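Local coordinates for protein putative thiosugar synthase (Amycolatopsis orientalis, PDB 4N6F) that probably acts as a thiosugar synthase, a ThiG-like TIM-barrel enzyme that binds a sugar phosphate and is expected to take sulphur from a carrier protein, at residues E12-I17 and A211-V216. Numbering follows the deposited sequence.
Sequences EPWLKI and ASATLV
Trp14 lays one face of its indole against Ser212 and Ala213, where the chain enters strand 213-216. The methyl of Ala213 stands over the six-membered ring, its CB 4.1 Å from the ring centroid and 24° off the normal, a CH-pi contact whose shortest approach is 3.7 Å from Ala213 CB to Trp14 CZ2. Ser212 CB sits past the rim on the CE3 side, 3.6 Å from Trp14 CE3, while Ser212 O lies above the same face as the Ala213 methyl, 3.9 Å from Trp14 CG. Leu15 CB lies against the opposite face, near its rim. A chi1 of 53° places Trp14 CG between the backbone N and the carbonyl carbon, and chi2 of -87° turns the flat of the ring toward Ser212 and Ala213. Strand 213-216 belongs to the parallel sheet of the TIM barrel, between strands 26-28 and 191-194, while strand 15-17 pairs with 20-22 in a separate antiparallel hairpin that begins with a classic beta bulge, Trp14 and Leu15 both facing Phe22. The indole therefore joins this N-terminal hairpin to the barrel, and also touches Val192. No hydrogen bond links 12-17 directly to 211-216. The rotation of the indole is further fixed by a hydrogen bond from NE1 to Ser24 O, while Arg25 NH1 donates to Ser212 O. A leucine in place of Trp14 would probably uncover the Ala213 methyl and leave Ser24 O without its indole donor.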
loop_
_atom_site.group_PDB
_atom_site.type_symbol
_atom_site.label_atom_id
_atom_site.label_comp_id
_atom_site.label_asym_id
_atom_site.label_seq_id
_atom_site.Cartn_x
_atom_site.Cartn_y
_atom_site.Cartn_z
ATOM N N GLU A 12 11.330 -15.057 3.116
ATOM C CA GLU A 12 12.110 -15.700 2.064
ATOM C C GLU A 12 13.126 -14.681 1.556
ATOM O O GLU A 12 12.789 -13.511 1.397
ATOM C CB GLU A 12 11.210 -16.134 0.892
ATOM C CG GLU A 12 10.906 -17.626 0.822
ATOM C CD GLU A 12 12.122 -18.453 0.430
ATOM O OE1 GLU A 12 12.708 -18.185 -0.645
ATOM O OE2 GLU A 12 12.487 -19.378 1.193
ATOM N N PRO A 13 14.372 -15.102 1.315
ATOM C CA PRO A 13 15.241 -14.176 0.592
ATOM C C PRO A 13 14.790 -14.079 -0.867
ATOM O O PRO A 13 14.444 -15.088 -1.465
ATOM C CB PRO A 13 16.637 -14.808 0.709
ATOM C CG PRO A 13 16.475 -16.081 1.484
ATOM C CD PRO A 13 15.014 -16.405 1.549
ATOM N N TRP A 14 14.761 -12.866 -1.413
ATOM C CA TRP A 14 14.407 -12.644 -2.816
ATOM C C TRP A 14 15.662 -12.610 -3.686
ATOM O O TRP A 14 15.571 -12.600 -4.907
ATOM C CB TRP A 14 13.591 -11.350 -2.995
ATOM C CG TRP A 14 14.225 -10.111 -2.391
ATOM C CD1 TRP A 14 14.102 -9.672 -1.105
ATOM C CD2 TRP A 14 15.082 -9.177 -3.050
ATOM N NE1 TRP A 14 14.838 -8.531 -0.918
ATOM C CE2 TRP A 14 15.445 -8.200 -2.097
ATOM C CE3 TRP A 14 15.578 -9.067 -4.353
ATOM C CZ2 TRP A 14 16.273 -7.124 -2.408
ATOM C CZ3 TRP A 14 16.403 -7.996 -4.665
ATOM C CH2 TRP A 14 16.741 -7.039 -3.694
ATOM N N LEU A 15 16.825 -12.572 -3.047
ATOM C CA LEU A 15 18.097 -12.571 -3.739
ATOM C C LEU A 15 19.151 -13.151 -2.814
ATOM O O LEU A 15 19.135 -12.915 -1.595
ATOM C CB LEU A 15 18.492 -11.146 -4.140
ATOM C CG LEU A 15 19.814 -10.963 -4.895
ATOM C CD1 LEU A 15 19.781 -11.680 -6.237
ATOM C CD2 LEU A 15 20.099 -9.480 -5.082
ATOM N N LYS A 16 20.064 -13.916 -3.397
ATOM C CA LYS A 16 21.188 -14.454 -2.650
ATOM C C LYS A 16 22.447 -14.335 -3.498
ATOM O O LYS A 16 22.437 -14.699 -4.662
ATOM C CB LYS A 16 20.938 -15.917 -2.272
ATOM C CG LYS A 16 21.945 -16.427 -1.257
ATOM C CD LYS A 16 21.617 -17.829 -0.764
ATOM C CE LYS A 16 22.465 -18.149 0.456
ATOM N NZ LYS A 16 23.168 -19.430 0.287
ATOM N N ILE A 17 23.526 -13.805 -2.938
ATOM C CA ILE A 17 24.789 -13.693 -3.683
ATOM C C ILE A 17 25.865 -14.267 -2.809
ATOM O O ILE A 17 26.143 -13.727 -1.742
ATOM C CB ILE A 17 25.130 -12.241 -4.065
ATOM C CG1 ILE A 17 24.020 -11.655 -4.927
ATOM C CG2 ILE A 17 26.468 -12.185 -4.802
ATOM C CD1 ILE A 17 24.072 -10.158 -5.097
ATOM N N ALA A 211 7.467 -6.692 -8.353
ATOM C CA ALA A 211 8.800 -6.262 -7.898
ATOM C C ALA A 211 9.189 -7.071 -6.656
ATOM O O ALA A 211 8.329 -7.431 -5.849
ATOM C CB ALA A 211 8.831 -4.777 -7.593
ATOM N N SER A 212 10.473 -7.386 -6.538
ATOM C CA SER A 212 10.984 -8.097 -5.364
ATOM C C SER A 212 11.289 -7.115 -4.247
ATOM O O SER A 212 11.346 -7.501 -3.074
ATOM C CB SER A 212 12.257 -8.869 -5.712
ATOM O OG SER A 212 11.974 -9.891 -6.643
ATOM N N ALA A 213 11.517 -5.853 -4.613
ATOM C CA ALA A 213 11.836 -4.822 -3.638
ATOM C C ALA A 213 11.709 -3.435 -4.254
ATOM O O ALA A 213 11.509 -3.275 -5.476
ATOM C CB ALA A 213 13.252 -5.025 -3.098
ATOM N N THR A 214 11.840 -2.441 -3.384
ATOM C CA THR A 214 11.799 -1.045 -3.761
ATOM C C THR A 214 12.973 -0.324 -3.116
ATOM O O THR A 214 13.306 -0.589 -1.962
ATOM C CB THR A 214 10.493 -0.403 -3.265
ATOM O OG1 THR A 214 9.389 -1.155 -3.772
ATOM C CG2 THR A 214 10.367 1.024 -3.749
ATOM N N LEU A 215 13.601 0.580 -3.858
ATOM C CA LEU A 215 14.658 1.409 -3.300
ATOM C C LEU A 215 14.097 2.803 -3.140
ATOM O O LEU A 215 13.573 3.381 -4.092
ATOM C CB LEU A 215 15.903 1.426 -4.178
ATOM C CG LEU A 215 17.120 2.097 -3.521
ATOM C CD1 LEU A 215 18.427 1.453 -3.978
ATOM C CD2 LEU A 215 17.168 3.596 -3.769
ATOM N N VAL A 216 14.186 3.314 -1.942
ATOM C CA VAL A 216 13.711 4.624 -1.618
ATOM C C VAL A 216 14.820 5.490 -1.062
ATOM O O VAL A 216 15.734 5.006 -0.477
ATOM C CB VAL A 216 12.531 4.589 -0.658
ATOM C CG1 VAL A 216 11.422 3.766 -1.246
ATOM C CG2 VAL A 216 12.919 4.048 0.684
#